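Local atomic coordinates of fructose-bisphosphate aldolase (Slackia heliotrinireducens, PDB entry 4MOZ), a protein that belongs to the DeoC/LacD family of aldolases and folds as a TIM barrel of eight parallel strands ringed by helices. Residues C[28-40]-C[284-296]. Residues are numbered along the deposited sequence; the frame is centred on the assembly and turned at random.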
# COMPACT_ATOMS: atom_id res chain seq x y z
N MSE C 28 -29.91 -10.27 18.91
CA MSE C 28 -31.12 -11.06 19.15
C MSE C 28 -31.45 -11.96 17.96
O MSE C 28 -31.76 -13.14 18.14
CB MSE C 28 -32.32 -10.17 19.50
CG MSE C 28 -32.20 -9.44 20.83
SE MSE C 28 -32.27 -10.63 22.38
CE MSE C 28 -34.20 -10.95 22.42
N LYS C 29 -31.37 -11.41 16.75
CA LYS C 29 -31.61 -12.19 15.54
C LYS C 29 -30.60 -13.34 15.42
O LYS C 29 -30.99 -14.50 15.26
CB LYS C 29 -31.54 -11.32 14.29
CG LYS C 29 -32.77 -10.49 14.00
CD LYS C 29 -32.54 -9.71 12.72
CE LYS C 29 -33.50 -8.54 12.56
NZ LYS C 29 -33.11 -7.73 11.38
N ALA C 30 -29.32 -13.00 15.51
CA ALA C 30 -28.24 -13.97 15.32
C ALA C 30 -28.31 -15.14 16.30
O ALA C 30 -28.05 -16.28 15.92
CB ALA C 30 -26.89 -13.29 15.41
N THR C 31 -28.66 -14.83 17.55
CA THR C 31 -28.74 -15.85 18.59
C THR C 31 -30.17 -16.38 18.79
O THR C 31 -30.44 -17.15 19.71
CB THR C 31 -28.20 -15.33 19.94
OG1 THR C 31 -28.99 -14.22 20.39
CG2 THR C 31 -26.74 -14.89 19.81
N GLN C 32 -31.08 -15.96 17.91
CA GLN C 32 -32.50 -16.32 17.98
C GLN C 32 -33.08 -16.04 19.38
O GLN C 32 -33.91 -16.80 19.88
CB GLN C 32 -32.73 -17.77 17.55
CG GLN C 32 -32.25 -18.11 16.14
CD GLN C 32 -33.12 -17.53 15.04
OE1 GLN C 32 -34.01 -16.70 15.29
NE2 GLN C 32 -32.88 -17.96 13.81
N GLY C 33 -32.63 -14.95 19.99
CA GLY C 33 -33.10 -14.53 21.30
C GLY C 33 -32.66 -15.43 22.44
O GLY C 33 -33.27 -15.42 23.51
N THR C 34 -31.58 -16.18 22.23
CA THR C 34 -31.10 -17.14 23.23
C THR C 34 -29.75 -16.78 23.84
O THR C 34 -29.41 -17.26 24.92
CB THR C 34 -30.99 -18.56 22.66
OG1 THR C 34 -29.83 -18.66 21.82
CG2 THR C 34 -32.24 -18.96 21.89
N GLY C 35 -28.97 -15.97 23.14
CA GLY C 35 -27.59 -15.68 23.55
C GLY C 35 -26.61 -16.73 23.05
O GLY C 35 -25.41 -16.65 23.31
N ARG C 36 -27.12 -17.72 22.32
CA ARG C 36 -26.30 -18.80 21.77
C ARG C 36 -26.26 -18.69 20.24
O ARG C 36 -27.27 -18.38 19.61
CB ARG C 36 -26.88 -20.16 22.17
CG ARG C 36 -26.86 -20.46 23.66
CD ARG C 36 -25.78 -21.46 24.03
NE ARG C 36 -25.94 -21.92 25.41
CZ ARG C 36 -26.62 -23.01 25.78
NH1 ARG C 36 -27.21 -23.79 24.88
NH2 ARG C 36 -26.69 -23.32 27.07
N LEU C 37 -25.10 -18.96 19.65
CA LEU C 37 -24.95 -18.82 18.21
C LEU C 37 -24.87 -20.16 17.49
O LEU C 37 -23.90 -20.90 17.64
CB LEU C 37 -23.74 -17.95 17.84
CG LEU C 37 -23.52 -17.68 16.34
CD1 LEU C 37 -24.64 -16.83 15.76
CD2 LEU C 37 -22.17 -17.03 16.10
N MSE C 38 -25.90 -20.45 16.70
CA MSE C 38 -25.88 -21.58 15.77
C MSE C 38 -25.53 -21.02 14.40
O MSE C 38 -26.36 -20.37 13.76
CB MSE C 38 -27.24 -22.29 15.75
CG MSE C 38 -27.25 -23.64 15.02
SE MSE C 38 -26.96 -23.49 13.09
CE MSE C 38 -27.43 -25.32 12.57
N LEU C 39 -24.30 -21.26 13.96
CA LEU C 39 -23.80 -20.72 12.70
C LEU C 39 -23.74 -21.79 11.61
O LEU C 39 -23.07 -22.82 11.77
CB LEU C 39 -22.42 -20.06 12.90
CG LEU C 39 -21.78 -19.36 11.69
CD1 LEU C 39 -21.00 -18.13 12.12
CD2 LEU C 39 -20.90 -20.30 10.87
N PHE C 40 -24.44 -21.54 10.51
CA PHE C 40 -24.38 -22.40 9.34
C PHE C 40 -23.35 -21.82 8.36
O PHE C 40 -23.59 -20.78 7.73
CB PHE C 40 -25.78 -22.54 8.72
CG PHE C 40 -25.84 -23.37 7.46
CD1 PHE C 40 -25.03 -24.49 7.30
CD2 PHE C 40 -26.74 -23.04 6.45
CE1 PHE C 40 -25.10 -25.25 6.14
CE2 PHE C 40 -26.82 -23.80 5.29
CZ PHE C 40 -26.00 -24.91 5.14
N LEU C 284 -30.73 -32.17 10.38
CA LEU C 284 -29.51 -31.99 11.18
C LEU C 284 -29.42 -30.58 11.76
O LEU C 284 -29.03 -30.42 12.92
CB LEU C 284 -28.25 -32.37 10.40
CG LEU C 284 -26.92 -32.26 11.17
CD1 LEU C 284 -26.90 -33.11 12.43
CD2 LEU C 284 -25.74 -32.60 10.28
N THR C 285 -29.79 -29.57 10.98
CA THR C 285 -29.79 -28.19 11.48
C THR C 285 -30.74 -28.10 12.67
O THR C 285 -30.45 -27.43 13.66
CB THR C 285 -30.19 -27.14 10.42
OG1 THR C 285 -31.56 -27.32 10.04
CG2 THR C 285 -29.30 -27.21 9.19
N LYS C 286 -31.87 -28.80 12.55
CA LYS C 286 -32.90 -28.82 13.59
C LYS C 286 -32.38 -29.49 14.85
O LYS C 286 -32.61 -29.00 15.95
CB LYS C 286 -34.18 -29.48 13.08
CG LYS C 286 -34.95 -28.63 12.08
CD LYS C 286 -36.21 -29.32 11.57
CE LYS C 286 -37.00 -28.38 10.67
NZ LYS C 286 -38.27 -28.99 10.18
N ALA C 287 -31.65 -30.59 14.67
CA ALA C 287 -31.00 -31.30 15.78
C ALA C 287 -29.96 -30.42 16.49
O ALA C 287 -29.96 -30.32 17.72
CB ALA C 287 -30.36 -32.59 15.29
N ILE C 288 -29.09 -29.78 15.70
CA ILE C 288 -28.08 -28.87 16.23
C ILE C 288 -28.73 -27.70 16.97
O ILE C 288 -28.36 -27.40 18.11
CB ILE C 288 -27.14 -28.36 15.12
CG1 ILE C 288 -26.34 -29.52 14.51
CG2 ILE C 288 -26.19 -27.29 15.66
CD1 ILE C 288 -25.66 -29.18 13.20
N SER C 289 -29.70 -27.05 16.33
CA SER C 289 -30.41 -25.92 16.91
C SER C 289 -31.20 -26.29 18.17
O SER C 289 -31.39 -25.45 19.05
CB SER C 289 -31.36 -25.29 15.89
OG SER C 289 -30.65 -24.47 14.97
N ALA C 290 -31.65 -27.54 18.26
CA ALA C 290 -32.39 -28.00 19.43
C ALA C 290 -31.48 -28.06 20.65
O ALA C 290 -31.87 -27.62 21.74
CB ALA C 290 -33.04 -29.35 19.17
N ILE C 291 -30.26 -28.58 20.47
CA ILE C 291 -29.25 -28.56 21.53
C ILE C 291 -28.85 -27.12 21.85
O ILE C 291 -28.90 -26.70 23.01
CB ILE C 291 -27.99 -29.37 21.15
CG1 ILE C 291 -28.33 -30.86 21.10
CG2 ILE C 291 -26.86 -29.11 22.13
CD1 ILE C 291 -27.23 -31.73 20.52
N THR C 292 -28.49 -26.36 20.82
CA THR C 292 -27.88 -25.05 20.97
C THR C 292 -28.84 -23.98 21.48
O THR C 292 -28.50 -23.20 22.37
CB THR C 292 -27.25 -24.60 19.63
OG1 THR C 292 -26.43 -25.66 19.13
CG2 THR C 292 -26.41 -23.34 19.80
N LEU C 293 -30.05 -23.94 20.92
CA LEU C 293 -31.02 -22.89 21.24
C LEU C 293 -32.07 -23.29 22.28
O LEU C 293 -32.58 -22.44 23.01
CB LEU C 293 -31.70 -22.40 19.95
CG LEU C 293 -30.79 -22.03 18.78
CD1 LEU C 293 -31.59 -21.83 17.50
CD2 LEU C 293 -29.95 -20.80 19.09
N ALA C 294 -32.39 -24.59 22.34
CA ALA C 294 -33.49 -25.08 23.18
C ALA C 294 -33.09 -26.07 24.28
O ALA C 294 -33.95 -26.60 24.99
CB ALA C 294 -34.59 -25.67 22.30
N ASP C 295 -31.79 -26.34 24.41
CA ASP C 295 -31.23 -27.10 25.54
C ASP C 295 -31.52 -28.61 25.55
O ASP C 295 -31.34 -29.27 26.59
CB ASP C 295 -31.67 -26.48 26.88
CG ASP C 295 -31.27 -25.02 27.00
OD1 ASP C 295 -30.05 -24.75 27.06
OD2 ASP C 295 -32.17 -24.15 27.01
N TYR C 296 -31.95 -29.16 24.42
CA TYR C 296 -32.22 -30.60 24.31
C TYR C 296 -31.06 -31.46 24.80
O TYR C 296 -29.89 -31.09 24.64
CB TYR C 296 -32.51 -31.00 22.86
CG TYR C 296 -33.93 -30.77 22.37
CD1 TYR C 296 -34.64 -29.62 22.71
CD2 TYR C 296 -34.54 -31.70 21.53
CE1 TYR C 296 -35.92 -29.41 22.24
CE2 TYR C 296 -35.82 -31.49 21.05
CZ TYR C 296 -36.51 -30.35 21.41
OH TYR C 296 -37.79 -30.14 20.94
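Strand 37-40 and helix 284-294, with Met-38 lying against Ser-289, run nearly antiparallel, at 155° between their directions, with their axes 8.4 Å apart at closest approach. Met-38, a selenomethionine, points toward the helix. With CG anti to the backbone N (chi1 -169°), it rests 3.9 Å from Ile-288 CG2; the bend at chi2 then carries CE to Thr-285, 3.9 Å from its CB. A long, flexible, unbranched side chain can touch Thr-285, Ile-288 and Ser-289 together. Ser-289 is small enough to let Met-38 CG approach its OG to 3.5 Å, and that hydroxyl bonds to the carbonyl of Val-76. In this TIM barrel helix 278-294 thus packs against the outside of the first strand, 37-41, whose neighbour 266-269 closes the ring. Leu-293, whose branched methyls reach both Gln-32 and Thr-34, brings CD2 within 3.5 Å of Thr-34 OG1. Threonine suits this turn: its hydroxyl donates to Thr-31 O and accepts from Arg-36 N, the latter bond defining an ST turn, while its methyl packs on Leu-293. Arg-36 combines an apolar stem, running alongside Thr-292 O, with N-H donors: NH1 bonds to that oxygen (2.9 Å) from above the carbonyl plane, bent at 136°. Its NH2 makes a long salt bridge with Asp-295 OD1 (3.7 Å), guanidinium and carboxylate planes almost perpendicular; Tyr-260 OH also hydrogen-bonds OD1.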